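YaeO (Vibrio cholerae serotype O1, PDB 6JIE) inhibits Rho-dependent transcription termination by dissociating the Rho hexamer, and resembles the RNA chaperone Hfq in structure. Local coordinates at residues L12-H17 / G32-T37; L22-G27 / W56-D61. All blocks are in the same frame, centred on the assembly; numbering follows the deposited sequence.

In the fold
Both contacts reach the three-stranded sheet 33-39/45-50/55-59, and they lie on opposite sides of the centre of the chain. Interaction 1 lays the end of helix 9-15 on the strand 33-39; interaction 2 joins strand 19-24 of the other sheet to strand 55-59. Their centres are 14 Å apart and their nearest atoms about 5 Å, without touching. Strand 19-24 follows helix 9-15 in the chain, and the segments alternate in sequence. Interaction 2 includes D61, which holds a magnesium ion; the side chain of T37 in interaction 1 is about 11 Å from that of D61. Interaction 1 instead borders the second subunit through H17, V33 and A35.

Interaction 1: L12-H17 / G32-T37; sequences LACLFH and GVAADT
C14 and A34 bring the two backbones to within 4.8 Å, CA to CA, where the end of helix 9-15 lies on strand 33-39. The helix stops here in a Schellman motif: H17, at a positive phi of 48°, is the C-prime residue, with H17 N bonded to C14 O and L18 N to A13 O. On the strand, A35 and D36 form a classic bulge opposite A48. Small groups let the helix sit close: A13 CB meets A34 CB at 3.9 Å. C14 SG stands anti to its own carbonyl carbon (chi1 -66°) and rests against the strand backbone, 3.5 Å from D36 C, with the methyl CG2 of T37 nearby. H17 does the polar work. Its ring presents the ND1-CE1 edge to the strand, and ND1 donates to A34 O over 3.0 Å, nearly straight at 168°. The oxygen lies in the ring plane and receives the proton on a lone pair in its own carbonyl plane. The same oxygen takes a CA-H...O contact from H17 CA at 3.3 Å, so one residue holds it twice. CE1 comes within 3.2 Å of A35 O, and C14 O sits over one face of the ring, toward its rim. V33 CG1 packs beside H17 O and CB. Water 1 donates to C14 O at 2.8 Å and, weakly, to A35 O, joining helix end to strand. Y7 of the second subunit stacks on the H17 ring and also packs on V33 and A35, which places this corner at the dimer interface. With two carbonyl oxygens along the ND1-CE1 edge, the buried imidazole is expected to keep its proton on ND1, and the ring's rotation is fixed by A34 O.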
ATOM      1  N   LEU A  12       5.146   4.975  13.780  1.00 17.28           N
ATOM      2  CA  LEU A  12       5.989   5.204  12.614  1.00 13.46           C
ATOM      3  C   LEU A  12       5.388   4.601  11.349  1.00 14.70           C
ATOM      4  O   LEU A  12       5.442   5.224  10.284  1.00 14.03           O
ATOM      5  CB  LEU A  12       7.393   4.658  12.875  1.00 15.47           C
ATOM      6  CG  LEU A  12       8.426   4.762  11.762  1.00 19.18           C
ATOM      7  CD1 LEU A  12       9.786   4.987  12.383  1.00 28.40           C
ATOM      8  CD2 LEU A  12       8.455   3.499  10.916  1.00 18.43           C
ATOM      9  N   ALA A  13       4.818   3.393  11.434  1.00 14.22           N
ATOM     10  CA  ALA A  13       4.148   2.802  10.277  1.00 13.13           C
ATOM     11  C   ALA A  13       3.013   3.687   9.778  1.00 18.60           C
ATOM     12  O   ALA A  13       2.819   3.841   8.569  1.00 13.86           O
ATOM     13  CB  ALA A  13       3.607   1.410  10.619  1.00 12.13           C
ATOM     14  N   CYS A  14       2.243   4.263  10.691  1.00 11.06           N
ATOM     15  CA  CYS A  14       1.186   5.181  10.285  1.00  9.60           C
ATOM     16  C   CYS A  14       1.749   6.485   9.727  1.00 13.40           C
ATOM     17  O   CYS A  14       1.206   7.033   8.757  1.00 15.04           O
ATOM     18  CB  CYS A  14       0.271   5.458  11.474  1.00 16.12           C
ATOM     19  SG  CYS A  14      -0.635   3.996  12.012  1.00 14.95           S
ATOM     20  N   LEU A  15       2.819   7.019  10.339  1.00 13.53           N
ATOM     21  CA  LEU A  15       3.388   8.285   9.881  1.00 14.44           C
ATOM     22  C   LEU A  15       3.765   8.211   8.409  1.00 15.84           C
ATOM     23  O   LEU A  15       3.505   9.145   7.641  1.00 16.32           O
ATOM     24  CB  LEU A  15       4.617   8.646  10.727  1.00 13.97           C
ATOM     25  CG  LEU A  15       5.339   9.943  10.400  1.00 15.62           C
ATOM     26  CD1 LEU A  15       4.425  11.116  10.728  1.00 23.14           C
ATOM     27  CD2 LEU A  15       6.657  10.026  11.167  1.00 17.13           C
ATOM     28  N   PHE A  16       4.367   7.102   7.996  1.00 11.80           N
ATOM     29  CA  PHE A  16       4.824   6.915   6.625  1.00 14.84           C
ATOM     30  C   PHE A  16       3.843   6.114   5.769  1.00 13.48           C
ATOM     31  O   PHE A  16       4.167   5.788   4.624  1.00 12.52           O
ATOM     32  CB  PHE A  16       6.190   6.220   6.634  1.00 13.80           C
ATOM     33  CG  PHE A  16       7.279   7.017   7.339  1.00 16.13           C
ATOM     34  CD1 PHE A  16       7.463   8.360   7.055  1.00 15.35           C
ATOM     35  CD2 PHE A  16       8.097   6.421   8.278  1.00 14.20           C
ATOM     36  CE1 PHE A  16       8.472   9.106   7.684  1.00 16.67           C
ATOM     37  CE2 PHE A  16       9.107   7.167   8.920  1.00 16.01           C
ATOM     38  CZ  PHE A  16       9.275   8.507   8.620  1.00 17.22           C
ATOM     39  N   HIS A  17       2.665   5.781   6.291  1.00 10.26           N
ATOM     40  CA  HIS A  17       1.670   4.965   5.584  1.00 11.96           C
ATOM     41  C   HIS A  17       2.301   3.713   4.986  1.00 15.16           C
ATOM     42  O   HIS A  17       2.205   3.441   3.787  1.00 12.87           O
ATOM     43  CB  HIS A  17       0.951   5.777   4.509  1.00 12.00           C
ATOM     44  CG  HIS A  17       0.115   6.877   5.076  1.00 13.79           C
ATOM     45  ND1 HIS A  17      -0.754   6.673   6.125  1.00 19.07           N
ATOM     46  CD2 HIS A  17       0.033   8.193   4.770  1.00 18.53           C
ATOM     47  CE1 HIS A  17      -1.356   7.809   6.423  1.00 18.86           C
ATOM     48  NE2 HIS A  17      -0.898   8.747   5.615  1.00 18.77           N
ATOM     49  N   GLY A  32      -2.499  -4.520   4.783  1.00  8.04           N
ATOM     50  CA  GLY A  32      -2.962  -3.280   4.184  1.00  9.94           C
ATOM     51  C   GLY A  32      -1.976  -2.159   4.427  1.00 11.22           C
ATOM     52  O   GLY A  32      -0.802  -2.404   4.693  1.00 12.02           O
ATOM     53  N   VAL A  33      -2.485  -0.932   4.350  1.00  9.13           N
ATOM     54  CA  VAL A  33      -1.691   0.268   4.554  1.00  8.03           C
ATOM     55  C   VAL A  33      -2.003   0.826   5.935  1.00 10.04           C
ATOM     56  O   VAL A  33      -3.175   1.035   6.284  1.00 13.52           O
ATOM     57  CB  VAL A  33      -1.973   1.306   3.456  1.00 13.42           C
ATOM     58  CG1 VAL A  33      -1.165   2.593   3.707  1.00 17.54           C
ATOM     59  CG2 VAL A  33      -1.663   0.696   2.089  1.00 17.91           C
ATOM     60  N   ALA A  34      -0.959   1.049   6.727  1.00  8.53           N
ATOM     61  CA  ALA A  34      -1.121   1.634   8.055  1.00  7.36           C
ATOM     62  C   ALA A  34      -1.576   3.080   7.926  1.00 14.75           C
ATOM     63  O   ALA A  34      -0.837   3.921   7.408  1.00 14.26           O
ATOM     64  CB  ALA A  34       0.195   1.563   8.822  1.00  9.80           C
ATOM     65  N   ALA A  35      -2.785   3.374   8.396  1.00 14.05           N
ATOM     66  CA  ALA A  35      -3.414   4.663   8.150  1.00 13.12           C
ATOM     67  C   ALA A  35      -3.246   5.634   9.308  1.00 15.94           C
ATOM     68  O   ALA A  35      -2.793   6.767   9.109  1.00 16.90           O
ATOM     69  CB  ALA A  35      -4.901   4.462   7.845  1.00 17.30           C
ATOM     70  N   ASP A  36      -3.612   5.217  10.515  1.00 12.23           N
ATOM     71  CA  ASP A  36      -3.617   6.138  11.640  1.00 10.44           C
ATOM     72  C   ASP A  36      -3.796   5.324  12.910  1.00 10.53           C
ATOM     73  O   ASP A  36      -4.170   4.145  12.874  1.00 16.67           O
ATOM     74  CB  ASP A  36      -4.730   7.184  11.499  1.00 22.75           C
ATOM     75  CG  ASP A  36      -4.474   8.438  12.326  1.00 33.55           C
ATOM     76  OD1 ASP A  36      -3.465   8.496  13.064  1.00 38.08           O
ATOM     77  OD2 ASP A  36      -5.289   9.375  12.234  1.00 40.88           O
ATOM     78  N   THR A  37      -3.490   5.958  14.029  1.00 13.42           N
ATOM     79  CA  THR A  37      -3.851   5.422  15.327  1.00 18.42           C
ATOM     80  C   THR A  37      -5.045   6.213  15.834  1.00 18.95           C
ATOM     81  O   THR A  37      -5.098   7.438  15.690  1.00 24.35           O
ATOM     82  CB  THR A  37      -2.688   5.510  16.314  1.00 26.41           C
ATOM     83  OG1 THR A  37      -2.162   6.840  16.299  1.00 23.59           O
ATOM     84  CG2 THR A  37      -1.579   4.536  15.925  1.00 25.28           C
TER
HETATM   85  O   HOH W   1      -0.491   9.237   9.331  1.00 37.23           O

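Interaction 2: L22-G27 / W56-D61. With MG (magnesium ion), chain C.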
ATOM      1  N   LEU A  22      -0.407  -7.437   9.646  1.00 10.03           N
ATOM      2  CA  LEU A  22      -0.630  -7.480  11.084  1.00 10.71           C
ATOM      3  C   LEU A  22      -1.167  -8.846  11.465  1.00 12.11           C
ATOM      4  O   LEU A  22      -2.108  -9.345  10.840  1.00 14.59           O
ATOM      5  CB  LEU A  22      -1.617  -6.406  11.533  1.00  9.44           C
ATOM      6  CG  LEU A  22      -1.282  -4.979  11.118  1.00 11.69           C
ATOM      7  CD1 LEU A  22      -2.333  -4.069  11.715  1.00 10.62           C
ATOM      8  CD2 LEU A  22       0.088  -4.595  11.598  1.00  9.86           C
ATOM      9  N   THR A  23      -0.561  -9.455  12.471  1.00 10.11           N
ATOM     10  CA  THR A  23      -1.052 -10.710  13.018  1.00 10.36           C
ATOM     11  C   THR A  23      -1.552 -10.457  14.433  1.00 13.64           C
ATOM     12  O   THR A  23      -0.827  -9.891  15.254  1.00 12.31           O
ATOM     13  CB  THR A  23       0.041 -11.783  13.016  1.00 11.47           C
ATOM     14  OG1 THR A  23       0.611 -11.905  11.701  1.00 11.89           O
ATOM     15  CG2 THR A  23      -0.550 -13.133  13.416  1.00 14.70           C
ATOM     16  N   MET A  24      -2.784 -10.878  14.708  1.00 11.73           N
ATOM     17  CA  MET A  24      -3.393 -10.677  16.012  1.00 14.50           C
ATOM     18  C   MET A  24      -3.089 -11.852  16.926  1.00 15.19           C
ATOM     19  O   MET A  24      -2.652 -12.921  16.485  1.00 17.04           O
ATOM     20  CB  MET A  24      -4.913 -10.505  15.891  1.00 14.33           C
ATOM     21  CG  MET A  24      -5.359  -9.518  14.803  1.00 15.02           C
ATOM     22  SD  MET A  24      -4.654  -7.856  14.884  1.00 16.39           S
ATOM     23  CE  MET A  24      -5.434  -7.240  16.376  1.00 13.23           C
ATOM     24  N   LYS A  25      -3.338 -11.642  18.226  1.00 14.68           N
ATOM     25  CA  LYS A  25      -3.119 -12.703  19.199  1.00 16.54           C
ATOM     26  C   LYS A  25      -4.040 -13.882  18.947  1.00 26.43           C
ATOM     27  O   LYS A  25      -3.719 -15.004  19.345  1.00 19.20           O
ATOM     28  CB  LYS A  25      -3.301 -12.155  20.620  1.00 17.78           C
ATOM     29  CG  LYS A  25      -2.124 -11.261  21.051  1.00 17.81           C
ATOM     30  CD  LYS A  25      -2.253 -10.678  22.459  1.00 28.81           C
ATOM     31  CE  LYS A  25      -1.210  -9.564  22.660  1.00 26.39           C
ATOM     32  NZ  LYS A  25      -1.250  -8.975  24.027  1.00 33.27           N
ATOM     33  N   SER A  26      -5.166 -13.647  18.275  1.00 16.52           N
ATOM     34  CA  SER A  26      -6.039 -14.724  17.835  1.00 22.42           C
ATOM     35  C   SER A  26      -5.396 -15.580  16.763  1.00 21.27           C
ATOM     36  O   SER A  26      -5.810 -16.727  16.562  1.00 21.25           O
ATOM     37  CB  SER A  26      -7.322 -14.134  17.270  1.00 21.59           C
ATOM     38  OG  SER A  26      -7.029 -13.525  16.019  1.00 19.71           O
ATOM     39  N   GLY A  27      -4.410 -15.035  16.060  1.00 15.87           N
ATOM     40  CA  GLY A  27      -3.807 -15.667  14.907  1.00 23.24           C
ATOM     41  C   GLY A  27      -4.291 -15.132  13.577  1.00 18.94           C
ATOM     42  O   GLY A  27      -3.675 -15.432  12.541  1.00 18.33           O
ATOM     43  N   TRP A  56     -10.009  -1.560   8.810  1.00 10.99           N
ATOM     44  CA  TRP A  56     -10.221  -2.167  10.119  1.00 11.51           C
ATOM     45  C   TRP A  56      -9.621  -1.287  11.206  1.00 12.87           C
ATOM     46  O   TRP A  56      -8.567  -0.673  11.012  1.00 12.66           O
ATOM     47  CB  TRP A  56      -9.580  -3.562  10.199  1.00 12.80           C
ATOM     48  CG  TRP A  56     -10.032  -4.545   9.138  1.00 13.51           C
ATOM     49  CD1 TRP A  56     -11.214  -5.245   9.098  1.00 15.85           C
ATOM     50  CD2 TRP A  56      -9.285  -4.959   7.985  1.00 14.62           C
ATOM     51  NE1 TRP A  56     -11.244  -6.057   7.987  1.00 16.69           N
ATOM     52  CE2 TRP A  56     -10.076  -5.895   7.285  1.00 19.14           C
ATOM     53  CE3 TRP A  56      -8.025  -4.624   7.478  1.00 14.37           C
ATOM     54  CZ2 TRP A  56      -9.649  -6.498   6.106  1.00 23.36           C
ATOM     55  CZ3 TRP A  56      -7.600  -5.228   6.299  1.00 19.02           C
ATOM     56  CH2 TRP A  56      -8.414  -6.152   5.627  1.00 27.16           C
ATOM     57  N   LEU A  57     -10.300  -1.225  12.354  1.00 14.36           N
ATOM     58  CA  LEU A  57      -9.719  -0.671  13.575  1.00 15.94           C
ATOM     59  C   LEU A  57      -9.334  -1.849  14.451  1.00 12.21           C
ATOM     60  O   LEU A  57     -10.205  -2.483  15.062  1.00 13.99           O
ATOM     61  CB  LEU A  57     -10.685   0.250  14.315  1.00 16.34           C
ATOM     62  CG  LEU A  57     -11.111   1.511  13.578  1.00 18.39           C
ATOM     63  CD1 LEU A  57     -11.951   2.377  14.489  1.00 17.79           C
ATOM     64  CD2 LEU A  57      -9.890   2.264  13.071  1.00 21.28           C
ATOM     65  N   LEU A  58      -8.037  -2.122  14.511  1.00 11.59           N
ATOM     66  CA  LEU A  58      -7.485  -3.291  15.177  1.00 11.90           C
ATOM     67  C   LEU A  58      -6.814  -2.864  16.467  1.00 13.40           C
ATOM     68  O   LEU A  58      -5.943  -1.989  16.459  1.00 16.00           O
ATOM     69  CB  LEU A  58      -6.485  -4.004  14.269  1.00 11.69           C
ATOM     70  CG  LEU A  58      -7.115  -4.506  12.975  1.00 19.29           C
ATOM     71  CD1 LEU A  58      -6.045  -4.903  11.952  1.00 13.35           C
ATOM     72  CD2 LEU A  58      -8.000  -5.686  13.314  1.00 19.68           C
ATOM     73  N   GLU A  59      -7.202  -3.502  17.564  1.00 15.80           N
ATOM     74  CA  GLU A  59      -6.732  -3.098  18.880  1.00 14.07           C
ATOM     75  C   GLU A  59      -5.240  -3.343  19.008  1.00 14.76           C
ATOM     76  O   GLU A  59      -4.770  -4.474  18.833  1.00 14.25           O
ATOM     77  CB  GLU A  59      -7.474  -3.877  19.955  1.00 14.77           C
ATOM     78  CG  GLU A  59      -8.943  -3.568  20.068  1.00 16.61           C
ATOM     79  CD  GLU A  59      -9.633  -4.578  20.954  1.00 26.28           C
ATOM     80  OE1 GLU A  59      -9.488  -4.506  22.198  1.00 27.38           O
ATOM     81  OE2 GLU A  59     -10.287  -5.472  20.393  1.00 29.04           O
ATOM     82  N   THR A  60      -4.495  -2.296  19.361  1.00 20.53           N
ATOM     83  CA  THR A  60      -3.057  -2.471  19.486  1.00 13.69           C
ATOM     84  C   THR A  60      -2.704  -3.454  20.593  1.00 14.00           C
ATOM     85  O   THR A  60      -1.710  -4.177  20.458  1.00 17.22           O
ATOM     86  CB  THR A  60      -2.364  -1.121  19.700  1.00 16.08           C
ATOM     87  OG1 THR A  60      -2.780  -0.531  20.935  1.00 20.70           O
ATOM     88  CG2 THR A  60      -2.661  -0.178  18.528  1.00 18.61           C
ATOM     89  N   ASP A  61      -3.511  -3.519  21.673  1.00 15.76           N
ATOM     90  CA  ASP A  61      -3.282  -4.512  22.723  1.00 17.40           C
ATOM     91  C   ASP A  61      -3.438  -5.936  22.217  1.00 26.15           C
ATOM     92  O   ASP A  61      -3.015  -6.874  22.902  1.00 25.18           O
ATOM     93  CB  ASP A  61      -4.251  -4.340  23.904  1.00 19.75           C
ATOM     94  CG  ASP A  61      -4.010  -3.074  24.696  1.00 41.37           C
ATOM     95  OD1 ASP A  61      -4.995  -2.553  25.270  1.00 48.29           O
ATOM     96  OD2 ASP A  61      -2.856  -2.600  24.747  1.00 34.52           O
TER
HETATM   97 MG    MG C 201      -6.958  -3.442  25.792  1.00 32.73          MG
HETATM   98  O   HOH W   2      -7.747  -3.100  23.696  1.00 24.62           O
HETATM   99  O   HOH W   3      -6.957  -5.549  25.589  1.00 29.17           O
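K25 NZ donates to D61 O over 3.0 Å, approaching nearly along the C=O axis (162°). The lysine chain is extended beyond CG, which carries the ammonium group across to the 3-10 turn after strand 55-59. The side chain of the same aspartate binds magnesium, with OD1 2.2 Å from the metal. Waters 2 and 3 are further ligands, and water 2 donates to E59 OE1 at 2.7 Å, making E59 a second-shell partner of the ion. Away from these polar groups the contact is apolar. M24 bends at chi2 (-55°) and again at chi3, and its methyl CE lands 4.0 Å from L58 CB and also close to E59 O. L22 and L58 cross obliquely, their CD1 methyls meeting at 3.8 Å. The axes of strand segments 22-24 and 56-59 come no closer than 9.3 Å and run at 54° to each other, too far for backbone pairing, so side chains bridge the two sheets. L22 also packs on I47 and L49 of strand 45-50 and on L63 and M66 of strand 63-68, while Y30 of strand 29-31 touches M24 and L58: this is the core between the sheets, consistent with a compact Hfq-like barrel.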